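Local coordinates for protein whirlin (Mus musculus, PDB 6FDD) that is involved in hearing and vision as a scaffold of the USH2 complex and is necessary for elongating and maintaining hair-cell stereocilia, here represented by its HHD2 domain, at residues A[65-70]-A[76-81]; A[30-35]-A[47-52]. All coordinates share one frame; numbering follows the deposited sequence.

Both contacts belong to one compact, all-helical unit, the HHD2 (harmonin-homology) domain of whirlin, and their centres lie about 12 Å apart. Contact 2 (30-35 with 47-52) closes first along the chain and joins helices 23-37 and 43-53; contact 1 (65-70 with 76-81) follows it and brings the last helix, 75-81, against helix 62-67. The two meet mainly through apolar side chains, with Leu81 O also 3.3 Å from Phe51 CZ. Phe78 CD2 of contact 1 lies 3.6 Å from Val47 CG2 of contact 2, and Ile69 CD1 lies 4.0 Å from Leu33 CG. The shared core is therefore continuous, while contact 1 adds a salt bridge that contact 2 lacks.

Contact 1 (A[65-70]-A[76-81]); sequences EVRSII and DRFDHL
Phe78 reaches across from helix 75-81 and lays its ring against Val66 and Arg67, with Ile70 against its CB, on the tightly packed, buried side. The aliphatic part of Arg67 runs past one corner of the ring, with CB and CG both 3.7 Å from Phe78 CE1. Val66 CG1 meets Phe78 CE2 at 4.0 Å, and Ile70 CD1 lies 3.8 Å from Phe78 CB. With CG anti to the backbone N (chi1 -178°), the phenyl is carried straight across to helix 62-67. The polar, partly exposed side is looser in packing but precise in its bonding. There the extended chain of Arg67 delivers its guanidinium side-on to Asp79: NE bonds OD1 of Asp79 at 2.8 Å, and NH2 bonds OD2 of Asp79 at 2.9 Å. Both bonds are almost straight (at least 171°) and use syn lone pairs, and the guanidinium and carboxylate planes are only 7° apart, so the pair of bonds fixes the rotation of both groups. Arg84, in the chain end after helix 75-81, touches Arg67 and Asp79. On the buried side Phe78 also packs on Val47 of helix 43-53, while Val66 and Ile70 reach Met29 and Tyr36 of helix 23-37.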
ATOM      1  N   GLU A  65       4.119  -5.394   2.575  1.00 33.13           N
ATOM      2  CA  GLU A  65       3.232  -6.331   1.874  1.00 32.81           C
ATOM      3  C   GLU A  65       2.783  -5.723   0.550  1.00 34.64           C
ATOM      4  O   GLU A  65       2.721  -6.428  -0.454  1.00 34.02           O
ATOM      5  CB  GLU A  65       2.022  -6.720   2.736  1.00 34.74           C
ATOM      6  CG  GLU A  65       2.363  -7.318   4.097  1.00 47.79           C
ATOM      7  CD  GLU A  65       2.879  -8.746   4.128  1.00 81.91           C
ATOM      8  OE1 GLU A  65       2.969  -9.393   3.058  1.00 82.24           O
ATOM      9  OE2 GLU A  65       3.183  -9.225   5.245  1.00 85.32           O
ATOM     10  N   VAL A  66       2.501  -4.392   0.533  1.00 28.76           N
ATOM     11  CA  VAL A  66       2.120  -3.664  -0.691  1.00 27.83           C
ATOM     12  C   VAL A  66       3.244  -3.742  -1.725  1.00 30.89           C
ATOM     13  O   VAL A  66       2.968  -3.890  -2.911  1.00 30.97           O
ATOM     14  CB  VAL A  66       1.692  -2.197  -0.383  1.00 30.66           C
ATOM     15  CG1 VAL A  66       1.557  -1.347  -1.651  1.00 30.74           C
ATOM     16  CG2 VAL A  66       0.401  -2.168   0.427  1.00 30.10           C
ATOM     17  N   ARG A  67       4.506  -3.644  -1.280  1.00 29.36           N
ATOM     18  CA  ARG A  67       5.677  -3.702  -2.163  1.00 29.79           C
ATOM     19  C   ARG A  67       5.645  -4.935  -3.082  1.00 34.70           C
ATOM     20  O   ARG A  67       5.954  -4.826  -4.266  1.00 33.24           O
ATOM     21  CB  ARG A  67       6.977  -3.686  -1.341  1.00 30.02           C
ATOM     22  CG  ARG A  67       8.205  -3.391  -2.182  1.00 32.34           C
ATOM     23  CD  ARG A  67       9.497  -3.493  -1.400  1.00 35.11           C
ATOM     24  NE  ARG A  67      10.642  -3.174  -2.255  1.00 39.15           N
ATOM     25  CZ  ARG A  67      11.282  -4.057  -3.019  1.00 51.80           C
ATOM     26  NH1 ARG A  67      10.908  -5.334  -3.029  1.00 36.83           N
ATOM     27  NH2 ARG A  67      12.296  -3.673  -3.779  1.00 36.69           N
ATOM     28  N   SER A  68       5.219  -6.079  -2.531  1.00 34.19           N
ATOM     29  CA  SER A  68       5.138  -7.360  -3.238  1.00 35.76           C
ATOM     30  C   SER A  68       4.088  -7.402  -4.365  1.00 41.57           C
ATOM     31  O   SER A  68       4.192  -8.260  -5.240  1.00 42.22           O
ATOM     32  CB  SER A  68       4.889  -8.487  -2.244  1.00 39.36           C
ATOM     33  OG  SER A  68       5.853  -8.460  -1.205  1.00 51.26           O
ATOM     34  N   ILE A  69       3.100  -6.480  -4.365  1.00 38.33           N
ATOM     35  CA  ILE A  69       2.031  -6.497  -5.362  1.00 38.95           C
ATOM     36  C   ILE A  69       2.137  -5.368  -6.416  1.00 43.09           C
ATOM     37  O   ILE A  69       1.361  -5.385  -7.374  1.00 43.75           O
ATOM     38  CB  ILE A  69       0.614  -6.556  -4.697  1.00 43.07           C
ATOM     39  CG1 ILE A  69       0.308  -5.345  -3.788  1.00 43.64           C
ATOM     40  CG2 ILE A  69       0.427  -7.869  -3.927  1.00 45.02           C
ATOM     41  CD1 ILE A  69      -0.343  -4.158  -4.469  1.00 53.59           C
ATOM     42  N   ILE A  70       3.081  -4.415  -6.265  1.00 39.01           N
ATOM     43  CA  ILE A  70       3.255  -3.328  -7.242  1.00 38.77           C
ATOM     44  C   ILE A  70       4.072  -3.800  -8.477  1.00 43.02           C
ATOM     45  O   ILE A  70       4.803  -4.792  -8.379  1.00 43.48           O
ATOM     46  CB  ILE A  70       3.801  -2.006  -6.616  1.00 41.46           C
ATOM     47  CG1 ILE A  70       5.278  -2.109  -6.204  1.00 41.21           C
ATOM     48  CG2 ILE A  70       2.934  -1.503  -5.456  1.00 40.64           C
ATOM     49  CD1 ILE A  70       6.103  -1.132  -6.902  1.00 47.48           C
ATOM     50  N   ASP A  76      11.784   0.704  -7.790  1.00 25.30           N
ATOM     51  CA  ASP A  76      12.780   1.718  -7.414  1.00 25.40           C
ATOM     52  C   ASP A  76      12.102   3.024  -6.992  1.00 26.37           C
ATOM     53  O   ASP A  76      12.487   3.591  -5.971  1.00 25.15           O
ATOM     54  CB  ASP A  76      13.801   1.953  -8.535  1.00 27.94           C
ATOM     55  CG  ASP A  76      14.710   0.768  -8.838  1.00 36.81           C
ATOM     56  OD1 ASP A  76      14.769  -0.174  -8.009  1.00 36.16           O
ATOM     57  OD2 ASP A  76      15.367   0.786  -9.896  1.00 45.06           O
ATOM     58  N   ARG A  77      11.052   3.456  -7.734  1.00 21.88           N
ATOM     59  CA  ARG A  77      10.283   4.649  -7.359  1.00 22.14           C
ATOM     60  C   ARG A  77       9.590   4.435  -6.008  1.00 24.44           C
ATOM     61  O   ARG A  77       9.660   5.309  -5.138  1.00 23.50           O
ATOM     62  CB  ARG A  77       9.285   5.013  -8.453  1.00 20.82           C
ATOM     63  CG  ARG A  77       9.945   5.693  -9.650  1.00 25.23           C
ATOM     64  CD  ARG A  77       9.097   5.605 -10.898  1.00 33.74           C
ATOM     65  NE  ARG A  77       7.824   6.309 -10.726  1.00 33.89           N
ATOM     66  CZ  ARG A  77       6.833   6.317 -11.609  1.00 43.12           C
ATOM     67  NH1 ARG A  77       6.949   5.657 -12.757  1.00 31.14           N
ATOM     68  NH2 ARG A  77       5.718   6.984 -11.353  1.00 28.64           N
ATOM     69  N   PHE A  78       8.992   3.239  -5.794  1.00 21.50           N
ATOM     70  CA  PHE A  78       8.342   2.901  -4.524  1.00 20.33           C
ATOM     71  C   PHE A  78       9.341   2.992  -3.356  1.00 26.30           C
ATOM     72  O   PHE A  78       9.059   3.658  -2.350  1.00 24.87           O
ATOM     73  CB  PHE A  78       7.704   1.494  -4.606  1.00 20.77           C
ATOM     74  CG  PHE A  78       6.953   1.043  -3.370  1.00 20.94           C
ATOM     75  CD1 PHE A  78       7.607   0.384  -2.337  1.00 22.94           C
ATOM     76  CD2 PHE A  78       5.581   1.258  -3.251  1.00 22.87           C
ATOM     77  CE1 PHE A  78       6.913  -0.039  -1.201  1.00 24.39           C
ATOM     78  CE2 PHE A  78       4.881   0.812  -2.125  1.00 24.15           C
ATOM     79  CZ  PHE A  78       5.549   0.173  -1.105  1.00 22.87           C
ATOM     80  N   ASP A  79      10.518   2.347  -3.503  1.00 22.90           N
ATOM     81  CA  ASP A  79      11.583   2.325  -2.493  1.00 23.11           C
ATOM     82  C   ASP A  79      12.150   3.719  -2.214  1.00 26.24           C
ATOM     83  O   ASP A  79      12.571   3.985  -1.098  1.00 26.31           O
ATOM     84  CB  ASP A  79      12.710   1.368  -2.920  1.00 24.57           C
ATOM     85  CG  ASP A  79      12.313  -0.099  -2.908  1.00 32.77           C
ATOM     86  OD1 ASP A  79      11.283  -0.435  -2.271  1.00 29.60           O
ATOM     87  OD2 ASP A  79      13.037  -0.916  -3.528  1.00 39.19           O
ATOM     88  N   HIS A  80      12.121   4.613  -3.211  1.00 23.29           N
ATOM     89  CA  HIS A  80      12.619   5.974  -3.026  1.00 23.09           C
ATOM     90  C   HIS A  80      11.762   6.775  -2.026  1.00 27.20           C
ATOM     91  O   HIS A  80      12.291   7.675  -1.364  1.00 23.58           O
ATOM     92  CB  HIS A  80      12.751   6.693  -4.367  1.00 24.07           C
ATOM     93  CG  HIS A  80      13.636   7.906  -4.333  1.00 27.67           C
ATOM     94  ND1 HIS A  80      14.931   7.854  -3.811  1.00 29.43           N
ATOM     95  CD2 HIS A  80      13.400   9.160  -4.784  1.00 28.73           C
ATOM     96  CE1 HIS A  80      15.425   9.074  -3.953  1.00 28.04           C
ATOM     97  NE2 HIS A  80      14.551   9.892  -4.544  1.00 28.03           N
ATOM     98  N   LEU A  81      10.468   6.397  -1.854  1.00 25.04           N
ATOM     99  CA  LEU A  81       9.566   7.074  -0.900  1.00 24.46           C
ATOM    100  C   LEU A  81       9.265   6.255   0.339  1.00 26.91           C
ATOM    101  O   LEU A  81       8.977   6.828   1.387  1.00 26.39           O
ATOM    102  CB  LEU A  81       8.236   7.472  -1.570  1.00 24.62           C
ATOM    103  CG  LEU A  81       8.282   8.500  -2.705  1.00 29.97           C
ATOM    104  CD1 LEU A  81       6.867   8.889  -3.108  1.00 30.35           C
ATOM    105  CD2 LEU A  81       9.055   9.760  -2.309  1.00 33.35           C
TER

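Contact 2 (A[30-35]-A[47-52]); sequences MYYLAQ and VMALFE
Ala49 sets its methyl group squarely on the ring of Tyr32, a CH-pi contact in which CB stands 3.5 Å from the ring centroid and only 5° off the ring normal. All six ring carbons are nearly equidistant from it: Tyr32 CD1 is closest to Ala49 CB at 3.6 Å, and Tyr32 CZ is still within 3.8 Å. Both CB atoms point across the interface, and the small alanine is consistent with the close approach of the backbones, 7.2 Å between the CA atoms of Tyr32 and Ala49. Tyr32 CG lies anti to the carbonyl carbon (chi1 -76°), which carries the ring out toward helix 43-53, and chi2 near -66° turns one face of the phenol to Ala49. The opposite face is met from within its own helix by Tyr31, whose CD2 stands 3.9 Å above the plane over the ring centre. The ring is thus sandwiched between Tyr31 CD2 and the Ala49 methyl, which restricts its rotation. Replacing Tyr32 by an alanine would probably leave the Ala49 methyl without its aromatic face and open a gap between the helices on this partly exposed side.

These segments belong to helices 23-37 and 43-53 of the all-helical harmonin-homology fold, consecutive in the chain and joined by a loop whose Ile41 also touches Tyr32.

The second interaction is purely aliphatic and lies deeper. Leu33 and Leu50, each one residue further along its helix, cross at about a right angle and meet methyl to methyl, CD1 of Leu33 lying 3.9 Å from CD1 of Leu50. Neither CB aims straight across the gap; it is the branch ends that bridge it. Leu50 also packs on Leu63 of helix 62-67, and Leu33 on Ile69 just beyond that helix.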
HETATM    1  N   MSE A  30      -7.583  -0.845  -0.489  1.00 20.04           N
HETATM    2  CA  MSE A  30      -7.907  -1.581  -1.718  1.00 21.17           C
HETATM    3  C   MSE A  30      -8.295  -0.634  -2.850  1.00 21.18           C
HETATM    4  O   MSE A  30      -7.882  -0.853  -3.986  1.00 20.99           O
HETATM    5  CB  MSE A  30      -8.970  -2.665  -1.470  1.00 24.46           C
HETATM    6  CG  MSE A  30      -8.518  -3.741  -0.473  1.00 33.01           C
HETATM    7 SE   MSE A  30      -6.747  -4.496  -0.888  1.00 43.45          SE
HETATM    8  CE  MSE A  30      -7.252  -5.669  -2.357  1.00 41.20           C
ATOM      9  N   TYR A  31      -8.988   0.474  -2.513  1.00 18.06           N
ATOM     10  CA  TYR A  31      -9.362   1.502  -3.484  1.00 16.88           C
ATOM     11  C   TYR A  31      -8.123   2.105  -4.145  1.00 18.16           C
ATOM     12  O   TYR A  31      -8.047   2.141  -5.379  1.00 16.13           O
ATOM     13  CB  TYR A  31     -10.222   2.609  -2.803  1.00 17.79           C
ATOM     14  CG  TYR A  31     -10.415   3.817  -3.692  1.00 20.05           C
ATOM     15  CD1 TYR A  31     -11.153   3.728  -4.871  1.00 21.50           C
ATOM     16  CD2 TYR A  31      -9.802   5.034  -3.394  1.00 20.79           C
ATOM     17  CE1 TYR A  31     -11.302   4.826  -5.712  1.00 21.78           C
ATOM     18  CE2 TYR A  31      -9.939   6.140  -4.240  1.00 21.10           C
ATOM     19  CZ  TYR A  31     -10.693   6.032  -5.389  1.00 25.66           C
ATOM     20  OH  TYR A  31     -10.788   7.114  -6.216  1.00 24.56           O
ATOM     21  N   TYR A  32      -7.152   2.593  -3.328  1.00 17.33           N
ATOM     22  CA  TYR A  32      -5.930   3.213  -3.874  1.00 17.74           C
ATOM     23  C   TYR A  32      -5.093   2.235  -4.671  1.00 19.37           C
ATOM     24  O   TYR A  32      -4.574   2.591  -5.733  1.00 17.82           O
ATOM     25  CB  TYR A  32      -5.126   3.910  -2.787  1.00 19.64           C
ATOM     26  CG  TYR A  32      -5.776   5.234  -2.421  1.00 20.77           C
ATOM     27  CD1 TYR A  32      -5.828   6.287  -3.337  1.00 22.32           C
ATOM     28  CD2 TYR A  32      -6.393   5.412  -1.189  1.00 21.55           C
ATOM     29  CE1 TYR A  32      -6.471   7.489  -3.027  1.00 22.42           C
ATOM     30  CE2 TYR A  32      -7.019   6.626  -0.860  1.00 21.40           C
ATOM     31  CZ  TYR A  32      -7.066   7.651  -1.791  1.00 29.09           C
ATOM     32  OH  TYR A  32      -7.679   8.853  -1.500  1.00 32.09           O
ATOM     33  N   LEU A  33      -5.020   1.007  -4.194  1.00 18.17           N
ATOM     34  CA  LEU A  33      -4.286  -0.048  -4.901  1.00 19.59           C
ATOM     35  C   LEU A  33      -4.913  -0.336  -6.284  1.00 23.47           C
ATOM     36  O   LEU A  33      -4.186  -0.480  -7.264  1.00 23.34           O
ATOM     37  CB  LEU A  33      -4.283  -1.299  -4.021  1.00 20.46           C
ATOM     38  CG  LEU A  33      -3.025  -1.532  -3.134  1.00 27.76           C
ATOM     39  CD1 LEU A  33      -2.606  -0.298  -2.341  1.00 29.34           C
ATOM     40  CD2 LEU A  33      -3.262  -2.665  -2.176  1.00 31.52           C
ATOM     41  N   ALA A  34      -6.273  -0.331  -6.370  1.00 20.37           N
ATOM     42  CA  ALA A  34      -6.989  -0.562  -7.628  1.00 19.55           C
ATOM     43  C   ALA A  34      -6.826   0.611  -8.580  1.00 21.11           C
ATOM     44  O   ALA A  34      -6.725   0.396  -9.788  1.00 20.57           O
ATOM     45  CB  ALA A  34      -8.463  -0.855  -7.368  1.00 20.58           C
ATOM     46  N   GLN A  35      -6.774   1.854  -8.046  1.00 17.06           N
ATOM     47  CA  GLN A  35      -6.567   3.059  -8.865  1.00 16.96           C
ATOM     48  C   GLN A  35      -5.153   3.023  -9.460  1.00 21.15           C
ATOM     49  O   GLN A  35      -4.959   3.419 -10.607  1.00 21.84           O
ATOM     50  CB  GLN A  35      -6.760   4.339  -8.011  1.00 17.99           C
ATOM     51  CG  GLN A  35      -8.215   4.612  -7.601  1.00 21.68           C
ATOM     52  CD  GLN A  35      -9.128   5.029  -8.735  1.00 31.39           C
ATOM     53  OE1 GLN A  35      -8.938   6.054  -9.369  1.00 29.45           O
ATOM     54  NE2 GLN A  35     -10.178   4.273  -8.984  1.00 23.70           N
ATOM     55  N   VAL A  47       1.422   5.866  -2.867  1.00 16.74           N
ATOM     56  CA  VAL A  47       2.197   5.834  -1.633  1.00 16.98           C
ATOM     57  C   VAL A  47       1.746   6.968  -0.692  1.00 19.17           C
ATOM     58  O   VAL A  47       1.538   6.724   0.502  1.00 18.06           O
ATOM     59  CB  VAL A  47       3.710   5.881  -1.940  1.00 20.38           C
ATOM     60  CG1 VAL A  47       4.519   6.295  -0.714  1.00 20.74           C
ATOM     61  CG2 VAL A  47       4.186   4.516  -2.470  1.00 20.60           C
HETATM   62  N   MSE A  48       1.622   8.191  -1.225  1.00 16.69           N
HETATM   63  CA  MSE A  48       1.197   9.342  -0.405  1.00 16.90           C
HETATM   64  C   MSE A  48      -0.178   9.120   0.236  1.00 20.36           C
HETATM   65  O   MSE A  48      -0.364   9.423   1.417  1.00 20.35           O
HETATM   66  CB  MSE A  48       1.257  10.624  -1.223  1.00 19.09           C
HETATM   67  CG  MSE A  48       2.690  10.973  -1.615  1.00 24.64           C
HETATM   68 SE   MSE A  48       2.830  12.719  -2.392  1.00 32.53          SE
HETATM   69  CE  MSE A  48       1.791  12.473  -3.955  1.00 28.59           C
ATOM     70  N   ALA A  49      -1.107   8.508  -0.508  1.00 18.12           N
ATOM     71  CA  ALA A  49      -2.445   8.194   0.009  1.00 18.31           C
ATOM     72  C   ALA A  49      -2.335   7.175   1.141  1.00 21.81           C
ATOM     73  O   ALA A  49      -3.008   7.314   2.161  1.00 21.34           O
ATOM     74  CB  ALA A  49      -3.319   7.659  -1.104  1.00 19.52           C
ATOM     75  N   LEU A  50      -1.452   6.173   0.985  1.00 19.30           N
ATOM     76  CA  LEU A  50      -1.234   5.158   2.028  1.00 18.30           C
ATOM     77  C   LEU A  50      -0.576   5.748   3.268  1.00 21.91           C
ATOM     78  O   LEU A  50      -0.908   5.336   4.377  1.00 20.37           O
ATOM     79  CB  LEU A  50      -0.450   3.953   1.492  1.00 18.75           C
ATOM     80  CG  LEU A  50      -1.200   3.114   0.426  1.00 23.84           C
ATOM     81  CD1 LEU A  50      -0.407   1.922   0.043  1.00 25.54           C
ATOM     82  CD2 LEU A  50      -2.569   2.623   0.929  1.00 26.35           C
ATOM     83  N   PHE A  51       0.321   6.752   3.103  1.00 19.25           N
ATOM     84  CA  PHE A  51       0.926   7.437   4.250  1.00 18.45           C
ATOM     85  C   PHE A  51      -0.169   8.142   5.095  1.00 21.62           C
ATOM     86  O   PHE A  51      -0.048   8.236   6.319  1.00 20.62           O
ATOM     87  CB  PHE A  51       1.943   8.485   3.757  1.00 19.89           C
ATOM     88  CG  PHE A  51       3.280   7.978   3.245  1.00 21.31           C
ATOM     89  CD1 PHE A  51       3.753   6.724   3.607  1.00 24.07           C
ATOM     90  CD2 PHE A  51       4.117   8.806   2.498  1.00 23.95           C
ATOM     91  CE1 PHE A  51       5.017   6.281   3.184  1.00 24.59           C
ATOM     92  CE2 PHE A  51       5.381   8.358   2.067  1.00 25.51           C
ATOM     93  CZ  PHE A  51       5.816   7.098   2.410  1.00 23.27           C
ATOM     94  N   GLU A  52      -1.231   8.628   4.431  1.00 19.86           N
ATOM     95  CA  GLU A  52      -2.360   9.289   5.111  1.00 20.07           C
ATOM     96  C   GLU A  52      -3.220   8.265   5.864  1.00 24.16           C
ATOM     97  O   GLU A  52      -3.799   8.575   6.903  1.00 24.80           O
ATOM     98  CB  GLU A  52      -3.231  10.061   4.109  1.00 21.48           C
ATOM     99  CG  GLU A  52      -2.519  11.231   3.450  1.00 25.53           C
ATOM    100  CD  GLU A  52      -2.158  12.404   4.348  1.00 37.89           C
ATOM    101  OE1 GLU A  52      -2.642  12.472   5.501  1.00 33.19           O
ATOM    102  OE2 GLU A  52      -1.429  13.295   3.860  1.00 30.89           O
TER